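Local coordinates for CBS domain protein (Bacillus anthracis, PDB 3LQN), which is of unknown function but carries paired CBS domains, a module that in many relatives senses adenine nucleotides or related ligands, at residues 106-119 against 130-142. Residues are numbered along the deposited sequence; the frame is centred on the assembly and turned at random. Where two conformers were deposited one is given.
With SO4 (sulfate ion), chain G; SO4 (sulfate ion), chain D.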
loop_
_atom_site.group_PDB
_atom_site.type_symbol
_atom_site.label_atom_id
_atom_site.label_comp_id
_atom_site.label_asym_id
_atom_site.label_seq_id
_atom_site.Cartn_x
_atom_site.Cartn_y
_atom_site.Cartn_z
ATOM N N PHE A 106 -6.899 -3.468 -20.568
ATOM C CA PHE A 106 -7.383 -3.624 -19.204
ATOM C C PHE A 106 -7.006 -5.014 -18.649
ATOM O O PHE A 106 -6.570 -5.152 -17.517
ATOM C CB PHE A 106 -8.893 -3.421 -19.143
ATOM C CG PHE A 106 -9.456 -3.713 -17.786
ATOM C CD1 PHE A 106 -9.446 -2.741 -16.805
ATOM C CD2 PHE A 106 -9.921 -4.985 -17.472
ATOM C CE1 PHE A 106 -9.924 -3.016 -15.549
ATOM C CE2 PHE A 106 -10.415 -5.267 -16.223
ATOM C CZ PHE A 106 -10.415 -4.282 -15.253
ATOM N N ALA A 107 -7.162 -6.038 -19.474
ATOM C CA ALA A 107 -6.791 -7.386 -19.101
ATOM C C ALA A 107 -5.344 -7.471 -18.610
ATOM O O ALA A 107 -5.052 -8.143 -17.616
ATOM C CB ALA A 107 -6.990 -8.315 -20.289
ATOM N N LYS A 108 -4.444 -6.818 -19.332
ATOM C CA LYS A 108 -3.023 -6.871 -19.006
ATOM C C LYS A 108 -2.740 -6.168 -17.678
ATOM O O LYS A 108 -1.939 -6.648 -16.850
ATOM C CB LYS A 108 -2.220 -6.247 -20.136
ATOM C CG LYS A 108 -0.707 -6.341 -19.972
ATOM C CD LYS A 108 -0.029 -5.999 -21.287
ATOM C CE LYS A 108 1.455 -6.339 -21.276
ATOM N NZ LYS A 108 1.992 -6.445 -22.674
ATOM N N ALA A 109 -3.428 -5.055 -17.455
ATOM C CA ALA A 109 -3.271 -4.305 -16.200
ATOM C C ALA A 109 -3.841 -5.073 -15.025
ATOM O O ALA A 109 -3.194 -5.197 -13.995
ATOM C CB ALA A 109 -3.937 -2.937 -16.292
ATOM N N LEU A 110 -5.081 -5.561 -15.169
ATOM C CA LEU A 110 -5.691 -6.352 -14.095
ATOM C C LEU A 110 -4.767 -7.467 -13.633
ATOM O O LEU A 110 -4.530 -7.639 -12.444
ATOM C CB LEU A 110 -7.003 -6.972 -14.562
ATOM C CG LEU A 110 -7.566 -8.079 -13.644
ATOM C CD1 LEU A 110 -7.910 -7.534 -12.282
ATOM C CD2 LEU A 110 -8.778 -8.632 -14.315
ATOM N N GLU A 111 -4.252 -8.230 -14.586
ATOM C CA GLU A 111 -3.293 -9.275 -14.255
ATOM C C GLU A 111 -2.034 -8.738 -13.542
ATOM O O GLU A 111 -1.603 -9.283 -12.500
ATOM C CB GLU A 111 -2.898 -10.046 -15.506
ATOM C CG GLU A 111 -1.884 -11.117 -15.236
ATOM C CD GLU A 111 -1.523 -11.878 -16.483
ATOM O OE1 GLU A 111 -1.474 -13.127 -16.411
ATOM O OE2 GLU A 111 -1.296 -11.226 -17.529
ATOM N N MET A 112 -1.427 -7.698 -14.097
ATOM C CA MET A 112 -0.260 -7.097 -13.427
ATOM C C MET A 112 -0.552 -6.636 -11.999
ATOM O O MET A 112 0.323 -6.746 -11.130
ATOM C CB MET A 112 0.312 -5.918 -14.253
ATOM C CG MET A 112 1.760 -5.654 -13.937
ATOM S SD MET A 112 2.524 -4.580 -15.164
ATOM C CE MET A 112 2.937 -5.700 -16.509
ATOM N N THR A 113 -1.747 -6.094 -11.735
ATOM C CA THR A 113 -2.030 -5.537 -10.410
ATOM C C THR A 113 -2.177 -6.607 -9.302
ATOM O O THR A 113 -2.118 -6.270 -8.121
ATOM C CB THR A 113 -3.270 -4.614 -10.327
ATOM O OG1 THR A 113 -4.444 -5.349 -10.722
ATOM C CG2 THR A 113 -3.096 -3.404 -11.166
ATOM N N ILE A 114 -2.358 -7.871 -9.669
ATOM C CA ILE A 114 -2.392 -8.914 -8.634
ATOM C C ILE A 114 -1.139 -8.883 -7.718
ATOM O O ILE A 114 -1.268 -8.861 -6.496
ATOM C CB ILE A 114 -2.712 -10.276 -9.226
ATOM C CG1 ILE A 114 -4.122 -10.215 -9.830
ATOM C CG2 ILE A 114 -2.668 -11.328 -8.154
ATOM C CD1 ILE A 114 -4.255 -10.965 -11.079
ATOM N N ASP A 115 0.059 -8.779 -8.295
ATOM C CA ASP A 115 1.274 -8.721 -7.472
ATOM C C ASP A 115 1.889 -7.323 -7.341
ATOM O O ASP A 115 2.793 -7.113 -6.538
ATOM C CB ASP A 115 2.332 -9.682 -8.012
ATOM C CG ASP A 115 1.913 -11.124 -7.903
ATOM O OD1 ASP A 115 1.205 -11.451 -6.932
ATOM O OD2 ASP A 115 2.296 -11.923 -8.785
ATOM N N HIS A 116 1.406 -6.358 -8.120
ATOM C CA HIS A 116 2.026 -5.028 -8.090
ATOM C C HIS A 116 0.985 -3.970 -7.811
ATOM O O HIS A 116 0.144 -3.709 -8.660
ATOM C CB HIS A 116 2.750 -4.775 -9.419
ATOM C CG HIS A 116 3.599 -5.925 -9.860
ATOM N ND1 HIS A 116 4.881 -6.131 -9.399
ATOM C CD2 HIS A 116 3.338 -6.966 -10.692
ATOM C CE1 HIS A 116 5.386 -7.219 -9.943
ATOM N NE2 HIS A 116 4.460 -7.748 -10.733
ATOM N N PRO A 117 1.042 -3.349 -6.645
ATOM C CA PRO A 117 0.067 -2.388 -6.126
ATOM C C PRO A 117 0.066 -1.150 -7.019
ATOM O O PRO A 117 -0.905 -0.420 -7.122
ATOM C CB PRO A 117 0.608 -2.060 -4.756
ATOM C CG PRO A 117 1.440 -3.256 -4.397
ATOM C CD PRO A 117 2.093 -3.633 -5.656
ATOM N N PHE A 118 1.185 -0.918 -7.658
ATOM C CA PHE A 118 1.158 0.066 -8.701
ATOM C C PHE A 118 2.249 0.040 -9.734
ATOM O O PHE A 118 3.409 -0.366 -9.538
ATOM C CB PHE A 118 0.712 1.465 -8.227
ATOM C CG PHE A 118 1.822 2.459 -8.018
ATOM C CD1 PHE A 118 2.662 2.834 -9.072
ATOM C CD2 PHE A 118 1.965 3.088 -6.791
ATOM C CE1 PHE A 118 3.674 3.783 -8.872
ATOM C CE2 PHE A 118 2.924 4.032 -6.599
ATOM C CZ PHE A 118 3.790 4.391 -7.651
ATOM N N ILE A 119 1.798 0.487 -10.879
ATOM C CA ILE A 119 2.445 0.173 -12.105
ATOM C C ILE A 119 2.595 1.492 -12.800
ATOM O O ILE A 119 1.661 2.302 -12.831
ATOM C CB ILE A 119 1.525 -0.698 -12.918
ATOM C CG1 ILE A 119 1.340 -2.058 -12.221
ATOM C CG2 ILE A 119 2.041 -0.835 -14.371
ATOM C CD1 ILE A 119 -0.004 -2.743 -12.595
ATOM N N GLY A 130 2.204 8.289 -16.278
ATOM C CA GLY A 130 1.287 8.164 -15.169
ATOM C C GLY A 130 1.460 6.873 -14.360
ATOM O O GLY A 130 2.343 6.045 -14.620
ATOM N N ILE A 131 0.550 6.661 -13.418
ATOM C CA ILE A 131 0.611 5.421 -12.631
ATOM C C ILE A 131 -0.766 4.773 -12.641
ATOM O O ILE A 131 -1.814 5.461 -12.692
ATOM C CB ILE A 131 1.115 5.677 -11.188
ATOM C CG1 ILE A 131 0.121 6.537 -10.413
ATOM C CG2 ILE A 131 2.480 6.325 -11.202
ATOM C CD1 ILE A 131 0.161 6.235 -8.896
ATOM N N LEU A 132 -0.796 3.449 -12.590
ATOM C CA LEU A 132 -2.064 2.737 -12.592
ATOM C C LEU A 132 -2.171 1.916 -11.309
ATOM O O LEU A 132 -1.390 1.004 -11.089
ATOM C CB LEU A 132 -2.193 1.866 -13.839
ATOM C CG LEU A 132 -3.319 0.874 -14.081
ATOM C CD1 LEU A 132 -4.579 1.551 -14.551
ATOM C CD2 LEU A 132 -2.806 -0.032 -15.129
ATOM N N THR A 133 -3.155 2.256 -10.485
ATOM C CA THR A 133 -3.311 1.687 -9.150
ATOM C C THR A 133 -4.288 0.538 -9.169
ATOM O O THR A 133 -5.140 0.367 -10.062
ATOM C CB THR A 133 -3.955 2.671 -8.204
ATOM O OG1 THR A 133 -5.267 2.939 -8.709
ATOM C CG2 THR A 133 -3.155 3.947 -8.154
ATOM N N ARG A 134 -4.244 -0.225 -8.083
ATOM C CA ARG A 134 -5.241 -1.240 -7.877
ATOM C C ARG A 134 -6.630 -0.684 -7.741
ATOM O O ARG A 134 -7.572 -1.285 -8.230
ATOM C CB ARG A 134 -4.935 -2.046 -6.605
ATOM C CG ARG A 134 -3.759 -2.911 -6.796
ATOM C CD ARG A 134 -3.490 -3.579 -5.497
ATOM N NE ARG A 134 -2.671 -4.748 -5.696
ATOM C CZ ARG A 134 -2.053 -5.349 -4.703
ATOM N NH1 ARG A 134 -2.189 -4.854 -3.487
ATOM N NH2 ARG A 134 -1.305 -6.407 -4.938
ATOM N N ARG A 135 -6.787 0.446 -7.065
ATOM C CA ARG A 135 -8.136 0.976 -6.880
ATOM C C ARG A 135 -8.877 1.154 -8.195
ATOM O O ARG A 135 -10.012 0.725 -8.326
ATOM C CB ARG A 135 -8.126 2.280 -6.091
ATOM C CG ARG A 135 -9.500 2.882 -5.974
ATOM C CD ARG A 135 -9.516 4.038 -4.999
ATOM N NE ARG A 135 -10.884 4.468 -4.743
ATOM C CZ ARG A 135 -11.588 5.249 -5.552
ATOM N NH1 ARG A 135 -11.060 5.698 -6.684
ATOM N NH2 ARG A 135 -12.825 5.580 -5.228
ATOM N N ALA A 136 -8.218 1.763 -9.186
ATOM C CA ALA A 136 -8.842 1.980 -10.456
ATOM C C ALA A 136 -9.331 0.654 -11.080
ATOM O O ALA A 136 -10.438 0.566 -11.598
ATOM C CB ALA A 136 -7.861 2.753 -11.435
ATOM N N ILE A 137 -8.503 -0.385 -11.036
ATOM C CA ILE A 137 -8.967 -1.678 -11.545
ATOM C C ILE A 137 -10.180 -2.235 -10.770
ATOM O O ILE A 137 -11.138 -2.784 -11.355
ATOM C CB ILE A 137 -7.811 -2.700 -11.616
ATOM C CG1 ILE A 137 -6.987 -2.461 -12.883
ATOM C CG2 ILE A 137 -8.359 -4.096 -11.711
ATOM C CD1 ILE A 137 -5.980 -1.388 -12.783
ATOM N N LEU A 138 -10.158 -2.050 -9.459
ATOM C CA LEU A 138 -11.185 -2.603 -8.587
ATOM C C LEU A 138 -12.467 -1.800 -8.701
ATOM O O LEU A 138 -13.559 -2.342 -8.611
ATOM C CB LEU A 138 -10.709 -2.633 -7.126
ATOM C CG LEU A 138 -9.695 -3.716 -6.758
ATOM C CD1 LEU A 138 -8.845 -3.295 -5.522
ATOM C CD2 LEU A 138 -10.347 -5.050 -6.523
ATOM N N LYS A 139 -12.326 -0.503 -8.913
ATOM C CA LYS A 139 -13.487 0.357 -8.949
ATOM C C LYS A 139 -14.272 -0.024 -10.210
ATOM O O LYS A 139 -15.492 -0.167 -10.183
ATOM C CB LYS A 139 -13.024 1.810 -8.935
ATOM C CG LYS A 139 -14.122 2.829 -8.816
ATOM C CD LYS A 139 -13.577 4.226 -9.011
ATOM C CE LYS A 139 -14.397 4.975 -10.058
ATOM N NZ LYS A 139 -13.685 6.171 -10.590
ATOM N N LEU A 140 -13.544 -0.246 -11.298
ATOM C CA LEU A 140 -14.130 -0.699 -12.539
ATOM C C LEU A 140 -14.765 -2.089 -12.417
ATOM O O LEU A 140 -15.838 -2.315 -12.950
ATOM C CB LEU A 140 -13.075 -0.683 -13.647
ATOM C CG LEU A 140 -13.629 -0.982 -15.031
ATOM C CD1 LEU A 140 -14.845 -0.127 -15.281
ATOM C CD2 LEU A 140 -12.575 -0.715 -16.078
ATOM N N LEU A 141 -14.092 -2.995 -11.716
ATOM C CA LEU A 141 -14.574 -4.362 -11.568
ATOM C C LEU A 141 -15.792 -4.420 -10.650
ATOM O O LEU A 141 -16.695 -5.233 -10.852
ATOM C CB LEU A 141 -13.465 -5.267 -11.025
ATOM C CG LEU A 141 -12.337 -5.614 -11.999
ATOM C CD1 LEU A 141 -11.335 -6.553 -11.348
ATOM C CD2 LEU A 141 -12.897 -6.222 -13.276
ATOM N N ASN A 142 -15.810 -3.552 -9.644
ATOM C CA ASN A 142 -16.864 -3.570 -8.636
ATOM C C ASN A 142 -18.243 -3.333 -9.242
ATOM O O ASN A 142 -19.172 -4.108 -9.017
ATOM C CB ASN A 142 -16.583 -2.531 -7.548
ATOM C CG ASN A 142 -17.657 -2.503 -6.479
ATOM O OD1 ASN A 142 -18.104 -3.546 -6.004
ATOM N ND2 ASN A 142 -18.074 -1.303 -6.092
HETATM S S SO4 G . -14.062 7.892 -7.757
HETATM O O1 SO4 G . -14.625 7.829 -9.103
HETATM O O2 SO4 G . -14.120 9.275 -7.297
HETATM O O3 SO4 G . -14.847 7.052 -6.856
HETATM O O4 SO4 G . -12.672 7.435 -7.777
HETATM S S SO4 D . -7.421 6.030 -8.589
HETATM O O1 SO4 D . -6.980 5.879 -9.971
HETATM O O2 SO4 D . -7.676 7.442 -8.312
HETATM O O3 SO4 D . -8.679 5.304 -8.397
HETATM O O4 SO4 D . -6.366 5.530 -7.705
HETATM O O HOH W 1 -2.757 0.157 -5.172
#
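Ile119 and Leu132 form an antiparallel hydrogen-bonded pair, Leu132 N reaching Ile119 O at 2.7 Å and Ile119 N answering to Leu132 O; Phe118 and Thr133 follow as a non-hydrogen-bonded pair. Beyond this pairing, helices 106-115 and 134-142 pack with axes 10.0 Å apart at a crossing angle of -121°, and the hairpin of strands 118-122 and 128-133, flanked by the two helices, is part of a CBS domain fold.

Between the helices Ile137 is a knob in the hole made by Phe106, Ala109, Leu110 and Thr113. Its branches divide the hole: CG2 lies 3.5 Å from Leu110 CD1, while CD1 meets the methyl CG2 of Thr113 tip to tip. Phe106, with CG anti to the backbone N (chi1 174°), swings its ring toward helix 134-142, where Leu141 CD2 sits at the ring edge and Leu140 CD2 comes within 3.5 Å of CE1. Small Ala109 packs against Leu132. On the sheet face that carries Phe118 and Thr133, Ile131 CD1 stands over the centre of the Phe118 ring, a CH-pi contact.

Arg134 is long enough to reach the carbonyls of Thr113 and Ile114. Its extended chain brings NE to 2.9 Å from Thr113 O, and NH2 shares that acceptor, which lies in the guanidinium plane; a weak bond from NH2 goes to Ile114 O. Pro117 CA lies over one guanidinium face. Thr133 N-caps the following helix, its OG1 accepting from Ala136 N (3.2 Å) and also donating to a sulfate ion, probably from the crystallisation liquor.

Helix 17-20 packs against Phe106, Leu132 and Leu140, strand 99-101 touches Ala109 and Ile119 through Leu100, and Asp115 forms a salt bridge with Arg135 of the second subunit.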